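Local coordinates for signal transduction protein TRAP (Staphylococcus aureus, PDB 4AE5) that probably acts as a phosphorylated signal transducer that switches on virulence-factor and biofilm genes in staphylococcal quorum sensing, at residues A[81-84]-A[85-89]. Numbering follows the deposited sequence.
Sequences YQLE and KKLIS
The amide of Ile88 meets Glu84 O at 2.9 Å, nearly in line with the C=O bond (165°), and Ile88 also rests CB on the same oxygen at 3.3 Å. The preceding i to i+4 bonds of helix 80-88 join Lys85 N to Tyr81 O, Lys86 N to Gln82 O and Leu87 N to Leu83 O; the first two donors are tilted out of their carbonyl planes, whereas Leu87 N arrives end-on. The series continues at Lys85 O, which takes the backbone N of Ser89 at 3.0 Å and, weakly, its hydroxyl OG at 3.4 Å.

Leu83 and Leu87 form the apolar face of this turn, lying side by side and pointing the same way, with their CD1 methyls 3.8 Å apart. Their first torsions differ: in Leu83 chi1 (173°) sets CG beside the carbonyl carbon and chi2 then turns CD1 towards Leu87, while in Leu87 CG stands beside the backbone N (-76°) and packs over Leu83 O at 3.6 Å. Both are buried, pressing on Ile73 of strand 67-73 and on Leu144 of helix 141-144, and Leu87 also reaches Leu105.

Glu84 leaves the helix on another side, its carboxylate held by a salt bridge from OE2 to Arg107 and a hydrogen bond between OE1 and Tyr114 OH. Lys85 and Lys86 are exposed, and Lys86 lays CB against Leu83 O at 3.4 Å. The helix is thus amphipathic: backbone bonds hold the turn, leucines one turn apart face its buried side, and the carboxylate of Glu84, its charge probably balanced by Arg107, is fixed to strands 100-108 and 114-120.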
# COMPACT_ATOMS: atom_id res chain seq x y z
N TYR A 81 -9.70 14.96 -5.63
CA TYR A 81 -10.64 14.26 -6.58
C TYR A 81 -9.99 14.05 -7.94
O TYR A 81 -10.20 13.01 -8.61
CB TYR A 81 -11.97 15.02 -6.71
CG TYR A 81 -13.02 14.46 -7.68
CD1 TYR A 81 -12.88 14.58 -9.08
CD2 TYR A 81 -14.19 13.86 -7.18
CE1 TYR A 81 -13.86 14.09 -9.96
CE2 TYR A 81 -15.19 13.39 -8.04
CZ TYR A 81 -15.02 13.50 -9.43
OH TYR A 81 -16.05 13.02 -10.25
N GLN A 82 -9.18 15.02 -8.37
CA GLN A 82 -8.52 14.87 -9.66
C GLN A 82 -7.39 13.84 -9.56
O GLN A 82 -7.13 13.15 -10.54
CB GLN A 82 -7.96 16.21 -10.18
CG GLN A 82 -8.94 17.02 -11.04
CD GLN A 82 -10.17 17.45 -10.28
OE1 GLN A 82 -10.13 17.58 -9.05
NE2 GLN A 82 -11.30 17.68 -10.99
N LEU A 83 -6.72 13.78 -8.40
CA LEU A 83 -5.61 12.83 -8.20
C LEU A 83 -6.18 11.43 -8.33
O LEU A 83 -5.68 10.57 -9.09
CB LEU A 83 -4.95 13.01 -6.79
CG LEU A 83 -3.90 12.01 -6.34
CD1 LEU A 83 -2.78 11.90 -7.34
CD2 LEU A 83 -3.30 12.39 -4.98
N GLU A 84 -7.23 11.20 -7.55
CA GLU A 84 -7.91 9.92 -7.59
C GLU A 84 -8.28 9.45 -9.02
O GLU A 84 -7.95 8.35 -9.40
CB GLU A 84 -9.15 9.96 -6.69
CG GLU A 84 -9.69 8.60 -6.41
CD GLU A 84 -10.83 8.62 -5.43
OE1 GLU A 84 -10.76 9.32 -4.37
OE2 GLU A 84 -11.83 7.96 -5.81
N LYS A 85 -8.99 10.27 -9.80
CA LYS A 85 -9.35 9.91 -11.18
C LYS A 85 -8.13 9.57 -12.09
O LYS A 85 -8.13 8.63 -12.94
CB LYS A 85 -10.10 11.08 -11.79
CG LYS A 85 -10.75 10.72 -13.10
CD LYS A 85 -11.67 11.84 -13.63
CE LYS A 85 -11.69 11.68 -15.15
NZ LYS A 85 -10.73 12.60 -15.83
N LYS A 86 -7.08 10.35 -11.91
CA LYS A 86 -5.90 10.07 -12.61
C LYS A 86 -5.34 8.68 -12.30
O LYS A 86 -5.01 7.98 -13.24
CB LYS A 86 -4.88 11.13 -12.31
CG LYS A 86 -3.50 10.79 -12.82
CD LYS A 86 -3.00 11.91 -13.65
CE LYS A 86 -3.75 11.95 -14.96
NZ LYS A 86 -2.99 11.47 -16.13
N LEU A 87 -5.19 8.35 -11.01
CA LEU A 87 -4.56 7.10 -10.55
C LEU A 87 -5.48 5.94 -11.05
O LEU A 87 -5.03 5.02 -11.74
CB LEU A 87 -4.37 7.13 -9.02
CG LEU A 87 -3.15 8.04 -8.62
CD1 LEU A 87 -2.97 8.13 -7.11
CD2 LEU A 87 -1.85 7.49 -9.23
N ILE A 88 -6.77 6.09 -10.84
CA ILE A 88 -7.79 5.23 -11.54
C ILE A 88 -7.59 4.86 -13.02
O ILE A 88 -7.67 3.68 -13.41
CB ILE A 88 -9.20 5.82 -11.19
CG1 ILE A 88 -9.47 5.27 -9.85
CG2 ILE A 88 -10.32 5.32 -12.08
CD1 ILE A 88 -9.50 3.78 -9.99
N SER A 89 -7.31 5.85 -13.86
CA SER A 89 -7.20 5.66 -15.26
C SER A 89 -5.85 5.10 -15.76
O SER A 89 -5.72 4.91 -16.94
CB SER A 89 -7.59 6.94 -16.01
OG SER A 89 -9.01 7.16 -15.92